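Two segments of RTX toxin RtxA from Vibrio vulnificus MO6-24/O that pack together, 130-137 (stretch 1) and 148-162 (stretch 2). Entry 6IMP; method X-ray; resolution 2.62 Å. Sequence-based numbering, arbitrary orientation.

Stretch 1 130-137: MLAVNLRG
Stretch 2, residues 148-162: KGLYQDARTMFNYLV

What fills the apolar centre of the contact? Met157 does, projecting from the helix toward the end of the strand with chi1 m, chi2 t and chi3 near -144°. Its SD lies 3.8 Å from Val133 CB, and its CE reaches 3.5 Å from Leu135 CD2 and 3.4 Å from Val133 O, so one flexible, unbranched side chain serves both the strand and the loop that follows. Val133 has chi1 t; Leu135 is m,t, with its CA-to-CB bond sideways to the helix. Leu150 (m,t) also starts sideways, but its end comes nearer, placing CD2 3.6 Å from Leu135 CB.

How do the backbones run past one another? Residues 130-133 are the end of a strand, with phi/psi of -127/121 at Met130, -85/126 at Leu131, -136/91 at Ala132 and -122/133 at Val133, and 134-137 continue as loop. Residues 148-162 lie within a longer helix. The N-to-C directions of strand and helix make an angle of 143°, closer to antiparallel than parallel, and their axes approach to 10.0 Å. Rising residue numbers in stretch 1 therefore meet falling numbers in stretch 2: Val133 CA is 7.3 Å from Met157 CA, and Leu135 CA is 5.9 Å from Asp153 CA, so the chains draw closer toward the loop. Strand alternation turns Leu131 and Val133 toward the helix, Met130 and Ala132 away.

What does Leu131 meet, farther back along the strand? Leu131 (t,p) packs against the later helical turns. Its CD2 lies 3.6 Å from Leu161 CD2, 4.0 Å from Met157 CB and 3.5 Å from Met157 O, while its CD1 is 4.1 Å from Tyr160 CE2. Leu161 is m,t and Tyr160 has chi1 t; the contacts with Leu161 CD2, Met157 CB and Tyr160 CE2 are apolar van der Waals contacts between buried side chains, and Met157 O is simply a backbone atom that CD2 packs against.

What closes the polar edge? Arg136 (phi/psi -49/133; p,t,p, chi4 -172°) meets Asp153 (chi1 m, chi2 -16°) in a salt bridge. Asp153 OD2 accepts hydrogen bonds from both Arg136 N and Arg136 NE, each at 2.9 Å, and Asp153 OD1 accepts one from Arg136 NH1 at 3.1 Å. The carboxylate thus pairs its charge with the guanidinium edge while also tying down the loop backbone. Gly149 CA and Leu150 N lie over one guanidinium face. An ideal CB on Gly149 would sit 2.6 Å from Arg136 CZ, a clash, so the missing side chain leaves room for the arginine. Gly137, at 91/-1, makes no contact with the helix; at these angles a CB would be jammed against the carbonyl O of Arg136, which by itself calls for glycine.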

# COMPACT_ATOMS: atom_id res chain seq x y z
N MET A 130 -0.72 -8.90 -10.49
CA MET A 130 -0.53 -7.88 -9.47
C MET A 130 -0.82 -6.50 -10.03
O MET A 130 -0.18 -6.08 -11.01
CB MET A 130 0.89 -7.93 -8.94
CG MET A 130 1.05 -7.22 -7.62
SD MET A 130 2.75 -6.75 -7.34
CE MET A 130 2.81 -6.95 -5.57
N LEU A 131 -1.80 -5.81 -9.42
CA LEU A 131 -2.06 -4.38 -9.72
C LEU A 131 -1.16 -3.48 -8.90
O LEU A 131 -1.16 -3.55 -7.67
CB LEU A 131 -3.53 -4.00 -9.45
CG LEU A 131 -3.82 -2.49 -9.59
CD1 LEU A 131 -3.59 -2.03 -11.02
CD2 LEU A 131 -5.23 -2.10 -9.14
N ALA A 132 -0.44 -2.59 -9.58
CA ALA A 132 0.58 -1.76 -8.94
C ALA A 132 0.51 -0.31 -9.40
O ALA A 132 1.19 0.08 -10.36
CB ALA A 132 1.96 -2.33 -9.21
N VAL A 133 -0.27 0.47 -8.66
CA VAL A 133 -0.61 1.85 -9.03
C VAL A 133 -0.18 2.83 -7.94
O VAL A 133 -0.40 2.60 -6.75
CB VAL A 133 -2.13 1.97 -9.26
CG1 VAL A 133 -2.53 3.41 -9.54
CG2 VAL A 133 -2.53 1.07 -10.41
N ASN A 134 0.46 3.92 -8.38
CA ASN A 134 0.82 5.02 -7.48
C ASN A 134 -0.41 5.72 -6.91
O ASN A 134 -1.31 6.13 -7.64
CB ASN A 134 1.65 6.06 -8.22
CG ASN A 134 3.08 5.64 -8.41
OD1 ASN A 134 3.82 5.45 -7.45
ND2 ASN A 134 3.50 5.54 -9.66
N LEU A 135 -0.39 5.94 -5.61
CA LEU A 135 -1.29 6.89 -4.96
C LEU A 135 -0.98 8.29 -5.44
O LEU A 135 0.12 8.55 -5.96
CB LEU A 135 -1.09 6.82 -3.46
CG LEU A 135 -1.24 5.41 -2.89
CD1 LEU A 135 -0.55 5.29 -1.55
CD2 LEU A 135 -2.72 5.07 -2.79
N ARG A 136 -1.92 9.22 -5.26
CA ARG A 136 -1.67 10.61 -5.63
C ARG A 136 -0.34 11.13 -5.07
O ARG A 136 -0.02 10.92 -3.90
CB ARG A 136 -2.79 11.52 -5.13
CG ARG A 136 -2.81 11.70 -3.63
CD ARG A 136 -4.02 12.50 -3.22
NE ARG A 136 -5.25 11.76 -3.44
CZ ARG A 136 -6.46 12.28 -3.30
NH1 ARG A 136 -7.53 11.53 -3.52
NH2 ARG A 136 -6.61 13.54 -2.91
N GLY A 137 0.44 11.78 -5.93
CA GLY A 137 1.68 12.45 -5.52
C GLY A 137 2.90 11.55 -5.62
O GLY A 137 4.03 11.99 -5.36
N LYS A 148 -6.66 11.08 3.72
CA LYS A 148 -7.98 10.75 3.20
C LYS A 148 -7.94 10.60 1.68
O LYS A 148 -8.64 9.75 1.10
CB LYS A 148 -9.01 11.79 3.65
CG LYS A 148 -10.00 11.27 4.70
CD LYS A 148 -9.41 11.23 6.11
CE LYS A 148 -10.14 10.22 6.99
NZ LYS A 148 -9.92 10.46 8.44
N GLY A 149 -7.11 11.41 1.03
CA GLY A 149 -6.82 11.20 -0.38
C GLY A 149 -6.32 9.80 -0.71
O GLY A 149 -6.80 9.17 -1.65
N LEU A 150 -5.35 9.30 0.06
CA LEU A 150 -4.75 8.00 -0.22
C LEU A 150 -5.76 6.87 -0.06
O LEU A 150 -5.74 5.91 -0.84
CB LEU A 150 -3.54 7.76 0.68
CG LEU A 150 -2.40 8.78 0.57
CD1 LEU A 150 -1.15 8.26 1.26
CD2 LEU A 150 -2.08 9.12 -0.88
N TYR A 151 -6.63 6.99 0.93
CA TYR A 151 -7.69 5.98 1.14
C TYR A 151 -8.63 5.95 -0.05
O TYR A 151 -9.10 4.89 -0.44
CB TYR A 151 -8.50 6.27 2.40
CG TYR A 151 -7.74 6.19 3.72
CD1 TYR A 151 -6.70 5.29 3.93
CD2 TYR A 151 -8.12 7.01 4.78
CE1 TYR A 151 -6.04 5.23 5.15
CE2 TYR A 151 -7.47 6.95 6.00
CZ TYR A 151 -6.43 6.07 6.18
OH TYR A 151 -5.79 6.02 7.40
N GLN A 152 -8.93 7.12 -0.59
CA GLN A 152 -9.79 7.22 -1.76
C GLN A 152 -9.16 6.58 -2.99
O GLN A 152 -9.77 5.73 -3.65
CB GLN A 152 -10.14 8.68 -2.03
CG GLN A 152 -11.31 9.17 -1.19
CD GLN A 152 -12.64 8.63 -1.68
OE1 GLN A 152 -12.80 8.29 -2.87
NE2 GLN A 152 -13.60 8.54 -0.78
N ASP A 153 -7.90 6.94 -3.25
CA ASP A 153 -7.14 6.37 -4.36
C ASP A 153 -7.09 4.84 -4.28
O ASP A 153 -7.11 4.15 -5.29
CB ASP A 153 -5.73 6.95 -4.38
CG ASP A 153 -5.71 8.46 -4.62
OD1 ASP A 153 -6.74 9.01 -5.06
OD2 ASP A 153 -4.66 9.09 -4.36
N ALA A 154 -7.08 4.32 -3.06
CA ALA A 154 -7.18 2.88 -2.85
C ALA A 154 -8.46 2.30 -3.46
O ALA A 154 -8.46 1.19 -3.98
CB ALA A 154 -7.11 2.57 -1.37
N ARG A 155 -9.53 3.07 -3.41
CA ARG A 155 -10.84 2.59 -3.83
C ARG A 155 -10.98 2.67 -5.34
O ARG A 155 -11.62 1.82 -5.97
CB ARG A 155 -11.95 3.40 -3.18
CG ARG A 155 -11.68 3.75 -1.72
CD ARG A 155 -12.92 3.54 -0.88
NE ARG A 155 -12.69 3.75 0.54
CZ ARG A 155 -13.23 4.72 1.27
NH1 ARG A 155 -14.00 5.64 0.71
NH2 ARG A 155 -12.98 4.78 2.59
N THR A 156 -10.39 3.71 -5.92
CA THR A 156 -10.26 3.80 -7.36
C THR A 156 -9.63 2.52 -7.84
O THR A 156 -10.19 1.82 -8.68
CB THR A 156 -9.38 4.98 -7.77
OG1 THR A 156 -9.97 6.19 -7.30
CG2 THR A 156 -9.21 5.04 -9.29
N MET A 157 -8.47 2.21 -7.26
CA MET A 157 -7.69 1.07 -7.67
C MET A 157 -8.51 -0.19 -7.50
O MET A 157 -8.51 -1.03 -8.38
CB MET A 157 -6.43 0.97 -6.83
CG MET A 157 -5.37 1.97 -7.20
SD MET A 157 -4.08 1.87 -5.96
CE MET A 157 -3.57 3.58 -5.84
N PHE A 158 -9.19 -0.32 -6.38
CA PHE A 158 -10.10 -1.44 -6.20
C PHE A 158 -11.09 -1.50 -7.35
O PHE A 158 -11.13 -2.48 -8.09
CB PHE A 158 -10.86 -1.35 -4.89
CG PHE A 158 -11.58 -2.62 -4.54
CD1 PHE A 158 -10.88 -3.82 -4.44
CD2 PHE A 158 -12.95 -2.63 -4.33
CE1 PHE A 158 -11.52 -5.00 -4.11
CE2 PHE A 158 -13.60 -3.81 -4.00
CZ PHE A 158 -12.88 -5.00 -3.90
N ASN A 159 -11.85 -0.43 -7.52
CA ASN A 159 -12.93 -0.40 -8.50
C ASN A 159 -12.42 -0.75 -9.89
O ASN A 159 -13.09 -1.48 -10.61
CB ASN A 159 -13.62 0.97 -8.51
CG ASN A 159 -14.49 1.19 -7.29
OD1 ASN A 159 -15.20 0.29 -6.83
ND2 ASN A 159 -14.45 2.40 -6.76
N TYR A 160 -11.21 -0.32 -10.22
CA TYR A 160 -10.59 -0.70 -11.51
C TYR A 160 -10.48 -2.22 -11.72
O TYR A 160 -10.66 -2.72 -12.83
CB TYR A 160 -9.21 -0.06 -11.68
CG TYR A 160 -8.45 -0.59 -12.86
CD1 TYR A 160 -8.89 -0.35 -14.15
CD2 TYR A 160 -7.31 -1.36 -12.69
CE1 TYR A 160 -8.21 -0.85 -15.26
CE2 TYR A 160 -6.61 -1.86 -13.79
CZ TYR A 160 -7.07 -1.60 -15.07
OH TYR A 160 -6.38 -2.08 -16.17
N LEU A 161 -10.18 -2.94 -10.64
CA LEU A 161 -10.10 -4.39 -10.70
C LEU A 161 -11.48 -4.97 -10.91
O LEU A 161 -11.72 -5.64 -11.91
CB LEU A 161 -9.49 -4.96 -9.42
CG LEU A 161 -8.05 -4.55 -9.12
CD1 LEU A 161 -7.60 -5.21 -7.83
CD2 LEU A 161 -7.11 -4.90 -10.27
N VAL A 162 -12.39 -4.63 -10.00
CA VAL A 162 -13.77 -5.14 -10.02
C VAL A 162 -14.47 -4.82 -11.35
O VAL A 162 -15.21 -5.66 -11.89
CB VAL A 162 -14.62 -4.53 -8.86
CG1 VAL A 162 -16.05 -5.05 -8.91
CG2 VAL A 162 -14.00 -4.85 -7.50